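Local coordinates for protein glutaminase 1 (Escherichia coli, PDB 1U60) that hydrolyses L-glutamine to L-glutamate and ammonium as a homotetrameric glutaminase of the beta-lactamase clan, at residues A[36-48]-A[271-283]. Numbering follows the deposited sequence. Where two conformers were deposited one is given.
With EDO (1,2-ethanediol), chain J.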
loop_
_atom_site.group_PDB
_atom_site.type_symbol
_atom_site.label_atom_id
_atom_site.label_comp_id
_atom_site.label_asym_id
_atom_site.label_seq_id
_atom_site.Cartn_x
_atom_site.Cartn_y
_atom_site.Cartn_z
ATOM N N VAL A 36 20.910 -1.893 -24.633
ATOM C CA VAL A 36 19.551 -1.990 -25.189
ATOM C C VAL A 36 19.211 -0.641 -25.809
ATOM O O VAL A 36 19.322 0.363 -25.125
ATOM C CB VAL A 36 18.468 -2.356 -24.114
ATOM C CG1 VAL A 36 17.072 -2.454 -24.759
ATOM C CG2 VAL A 36 18.794 -3.656 -23.450
ATOM N N PRO A 37 18.782 -0.594 -27.085
ATOM C CA PRO A 37 18.497 0.703 -27.702
ATOM C C PRO A 37 17.476 1.482 -26.885
ATOM O O PRO A 37 16.390 0.973 -26.617
ATOM C CB PRO A 37 17.985 0.350 -29.089
ATOM C CG PRO A 37 18.673 -1.035 -29.394
ATOM C CD PRO A 37 18.656 -1.714 -28.044
ATOM N N GLY A 38 17.832 2.701 -26.506
ATOM C CA GLY A 38 17.070 3.483 -25.539
ATOM C C GLY A 38 15.733 4.020 -26.008
ATOM O O GLY A 38 14.888 4.314 -25.162
ATOM N N GLN A 39 15.517 4.072 -27.333
ATOM C CA GLN A 39 14.284 4.584 -27.880
ATOM C C GLN A 39 13.133 3.560 -27.914
ATOM O O GLN A 39 12.008 3.934 -28.228
ATOM C CB GLN A 39 14.501 5.173 -29.289
ATOM C CG GLN A 39 14.582 4.253 -30.443
ATOM C CD GLN A 39 15.808 3.381 -30.453
ATOM O OE1 GLN A 39 16.816 3.662 -29.778
ATOM N NE2 GLN A 39 15.731 2.291 -31.237
ATOM N N LEU A 40 13.442 2.290 -27.691
ATOM C CA LEU A 40 12.406 1.261 -27.727
ATOM C C LEU A 40 11.353 1.573 -26.693
ATOM O O LEU A 40 11.694 1.945 -25.565
ATOM C CB LEU A 40 12.999 -0.091 -27.454
ATOM C CG LEU A 40 14.012 -0.622 -28.447
ATOM C CD1 LEU A 40 14.745 -1.868 -27.912
ATOM C CD2 LEU A 40 13.314 -0.897 -29.779
ATOM N N ALA A 41 10.095 1.342 -27.065
ATOM C CA ALA A 41 8.980 1.656 -26.198
ATOM C C ALA A 41 7.726 0.910 -26.630
ATOM O O ALA A 41 7.443 0.831 -27.840
ATOM C CB ALA A 41 8.718 3.124 -26.252
ATOM N N ALA A 42 6.966 0.363 -25.660
ATOM C CA ALA A 42 5.782 -0.437 -25.923
ATOM C C ALA A 42 4.829 -0.340 -24.769
ATOM O O ALA A 42 5.244 -0.071 -23.623
ATOM C CB ALA A 42 6.141 -1.874 -26.205
ATOM N N VAL A 43 3.565 -0.536 -25.088
ATOM C CA VAL A 43 2.531 -0.649 -24.082
ATOM C C VAL A 43 1.491 -1.661 -24.566
ATOM O O VAL A 43 1.216 -1.808 -25.777
ATOM C CB VAL A 43 1.914 0.707 -23.745
ATOM C CG1 VAL A 43 1.401 1.409 -25.005
ATOM C CG2 VAL A 43 0.844 0.564 -22.722
ATOM N N ALA A 44 0.938 -2.417 -23.627
ATOM C CA ALA A 44 -0.034 -3.463 -23.969
ATOM C C ALA A 44 -1.055 -3.690 -22.868
ATOM O O ALA A 44 -0.765 -3.537 -21.707
ATOM C CB ALA A 44 0.663 -4.821 -24.266
ATOM N N ILE A 45 -2.234 -4.177 -23.288
ATOM C CA ILE A 45 -3.258 -4.724 -22.434
ATOM C C ILE A 45 -3.489 -6.191 -22.828
ATOM O O ILE A 45 -3.550 -6.547 -24.002
ATOM C CB ILE A 45 -4.584 -3.990 -22.672
ATOM C CG1 ILE A 45 -4.536 -2.546 -22.192
ATOM C CG2 ILE A 45 -5.750 -4.744 -22.062
ATOM C CD1 ILE A 45 -5.688 -1.663 -22.681
ATOM N N VAL A 46 -3.598 -7.044 -21.807
ATOM C CA VAL A 46 -4.128 -8.367 -21.968
ATOM C C VAL A 46 -5.317 -8.494 -21.017
ATOM O O VAL A 46 -5.172 -8.342 -19.812
ATOM C CB VAL A 46 -3.093 -9.446 -21.701
ATOM C CG1 VAL A 46 -3.803 -10.847 -21.809
ATOM C CG2 VAL A 46 -1.944 -9.330 -22.725
ATOM N N THR A 47 -6.506 -8.755 -21.560
ATOM C CA THR A 47 -7.718 -8.783 -20.729
ATOM C C THR A 47 -7.919 -10.156 -20.127
ATOM O O THR A 47 -7.345 -11.121 -20.596
ATOM C CB THR A 47 -9.000 -8.414 -21.534
ATOM O OG1 THR A 47 -9.367 -9.467 -22.449
ATOM C CG2 THR A 47 -8.740 -7.176 -22.415
ATOM N N CYS A 48 -8.769 -10.214 -19.107
ATOM C CA CYS A 48 -9.135 -11.473 -18.468
ATOM C C CYS A 48 -9.858 -12.415 -19.389
ATOM O O CYS A 48 -9.942 -13.622 -19.115
ATOM C CB CYS A 48 -9.972 -11.193 -17.223
ATOM S SG CYS A 48 -8.864 -10.558 -15.977
ATOM N N PRO A 271 -7.649 -5.734 -10.909
ATOM C CA PRO A 271 -8.234 -6.983 -10.400
ATOM C C PRO A 271 -9.590 -7.241 -11.080
ATOM O O PRO A 271 -10.473 -6.354 -11.160
ATOM C CB PRO A 271 -8.393 -6.709 -8.879
ATOM C CG PRO A 271 -7.429 -5.675 -8.569
ATOM C CD PRO A 271 -7.364 -4.797 -9.812
ATOM N N GLY A 272 -9.743 -8.451 -11.584
ATOM C CA GLY A 272 -10.940 -8.851 -12.311
ATOM C C GLY A 272 -11.048 -8.442 -13.766
ATOM O O GLY A 272 -12.008 -8.839 -14.440
ATOM N N VAL A 273 -10.085 -7.678 -14.284
ATOM C CA VAL A 273 -10.302 -7.009 -15.562
ATOM C C VAL A 273 -9.177 -7.210 -16.568
ATOM O O VAL A 273 -9.407 -7.714 -17.662
ATOM C CB VAL A 273 -10.584 -5.515 -15.367
ATOM C CG1 VAL A 273 -10.844 -4.812 -16.741
ATOM C CG2 VAL A 273 -11.783 -5.312 -14.429
ATOM N N MET A 274 -7.958 -6.830 -16.218
ATOM C CA MET A 274 -6.860 -6.837 -17.187
ATOM C C MET A 274 -5.489 -6.659 -16.563
ATOM O O MET A 274 -5.346 -6.203 -15.433
ATOM C CB MET A 274 -7.061 -5.724 -18.238
ATOM C CG MET A 274 -6.976 -4.315 -17.657
ATOM S SD MET A 274 -7.000 -3.023 -18.893
ATOM C CE MET A 274 -8.575 -3.380 -19.677
ATOM N N GLY A 275 -4.477 -7.108 -17.296
ATOM C CA GLY A 275 -3.108 -6.679 -17.073
ATOM C C GLY A 275 -2.739 -5.561 -18.016
ATOM O O GLY A 275 -3.139 -5.587 -19.184
ATOM N N ILE A 276 -1.971 -4.592 -17.516
ATOM C CA ILE A 276 -1.468 -3.497 -18.323
ATOM C C ILE A 276 0.025 -3.477 -18.121
ATOM O O ILE A 276 0.543 -3.491 -17.002
ATOM C CB ILE A 276 -2.050 -2.116 -17.910
ATOM C CG1 ILE A 276 -3.553 -2.167 -17.788
ATOM C CG2 ILE A 276 -1.540 -0.947 -18.847
ATOM C CD1 ILE A 276 -4.184 -0.912 -17.052
ATOM N N ALA A 277 0.752 -3.412 -19.207
ATOM C CA ALA A 277 2.206 -3.354 -19.080
ATOM C C ALA A 277 2.795 -2.380 -20.072
ATOM O O ALA A 277 2.211 -2.093 -21.129
ATOM C CB ALA A 277 2.815 -4.695 -19.264
ATOM N N ALA A 278 3.980 -1.916 -19.754
ATOM C CA ALA A 278 4.780 -1.138 -20.728
ATOM C C ALA A 278 6.233 -1.373 -20.532
ATOM O O ALA A 278 6.650 -1.925 -19.539
ATOM C CB ALA A 278 4.457 0.343 -20.570
ATOM N N PHE A 279 7.037 -0.914 -21.508
ATOM C CA PHE A 279 8.447 -1.043 -21.484
ATOM C C PHE A 279 9.091 0.139 -22.154
ATOM O O PHE A 279 8.643 0.583 -23.222
ATOM C CB PHE A 279 8.820 -2.352 -22.196
ATOM C CG PHE A 279 10.168 -2.366 -22.829
ATOM C CD1 PHE A 279 11.313 -2.419 -22.067
ATOM C CD2 PHE A 279 10.278 -2.435 -24.224
ATOM C CE1 PHE A 279 12.545 -2.461 -22.660
ATOM C CE2 PHE A 279 11.499 -2.500 -24.840
ATOM C CZ PHE A 279 12.649 -2.520 -24.069
ATOM N N SER A 280 10.123 0.652 -21.481
ATOM C CA SER A 280 11.149 1.425 -22.140
ATOM C C SER A 280 12.427 1.451 -21.288
ATOM O O SER A 280 12.327 1.651 -20.047
ATOM C CB SER A 280 10.687 2.847 -22.409
ATOM O OG SER A 280 11.602 3.453 -23.363
ATOM N N PRO A 281 13.607 1.244 -21.886
ATOM C CA PRO A 281 14.824 1.105 -21.081
ATOM C C PRO A 281 15.209 2.256 -20.140
ATOM O O PRO A 281 15.743 1.925 -19.101
ATOM C CB PRO A 281 15.917 0.869 -22.146
ATOM C CG PRO A 281 15.155 0.231 -23.346
ATOM C CD PRO A 281 13.865 0.941 -23.324
ATOM N N PRO A 282 15.030 3.535 -20.480
ATOM C CA PRO A 282 15.484 4.593 -19.558
ATOM C C PRO A 282 14.722 4.611 -18.236
ATOM O O PRO A 282 13.506 4.696 -18.261
ATOM C CB PRO A 282 15.297 5.863 -20.375
ATOM C CG PRO A 282 15.403 5.398 -21.807
ATOM C CD PRO A 282 14.581 4.103 -21.760
ATOM N N LEU A 283 15.464 4.560 -17.125
ATOM C CA LEU A 283 14.928 4.498 -15.782
ATOM C C LEU A 283 15.099 5.826 -15.044
ATOM O O LEU A 283 16.069 6.543 -15.263
ATOM C CB LEU A 283 15.615 3.430 -14.962
ATOM C CG LEU A 283 15.796 2.079 -15.611
ATOM C CD1 LEU A 283 16.641 1.121 -14.794
ATOM C CD2 LEU A 283 14.440 1.433 -16.047
HETATM C C1 EDO J . 14.964 -0.221 -33.181
HETATM O O1 EDO J . 14.002 0.814 -33.184
HETATM C C2 EDO J . 16.004 0.045 -32.108
HETATM O O2 EDO J . 17.335 -0.055 -32.585
#
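A42, A44 and V46 each exchange two backbone hydrogen bonds with F279, A277 and G275, respectively, the hydrogen-bonded pairs of antiparallel strands 42-47 and 274-279, whose axes lie 4.6 Å apart. The straightest, A277 N to A44 O, reaches 170° at the hydrogen. C48 N prolongs the ladder to V273 O (3.0 Å), approaching from above the carbonyl plane. There V273 and M274 form a classic beta bulge opposite V270 of the next strand. At the other end S280 OG, swung anti to its backbone N (chi1 -165°), donates to L40 O at 2.7 Å. The same OG also bonds R291 NH1, which reaches G38 O as well.

The two strands are neighbours in the five-stranded antiparallel sheet of the beta-lactamase-like fold, pairing the first strand of the chain with the last. Helices 4-18 and 290-303 cover the face bearing V43, I45, I276 and A278; helix 202-213 lies on the face of A42, V46 and F279.

Among apolar contacts, I45 meets M274 obliquely, CG2 lying 3.8 Å from SD; the bend at chi3 (59°) keeps CE beside that methyl, 3.9 Å away. V43 and A278 face each other, CB to CB 4.1 Å. F279, on the A42 face, has L40 CB 3.9 Å from its CE2, and V36 CG1 at the ring edge; F62 stacks on the ring. Past the strand ends, V36 crosses P281 at about a right angle, CG1 to CG 3.6 Å, near the turn P37 to L40.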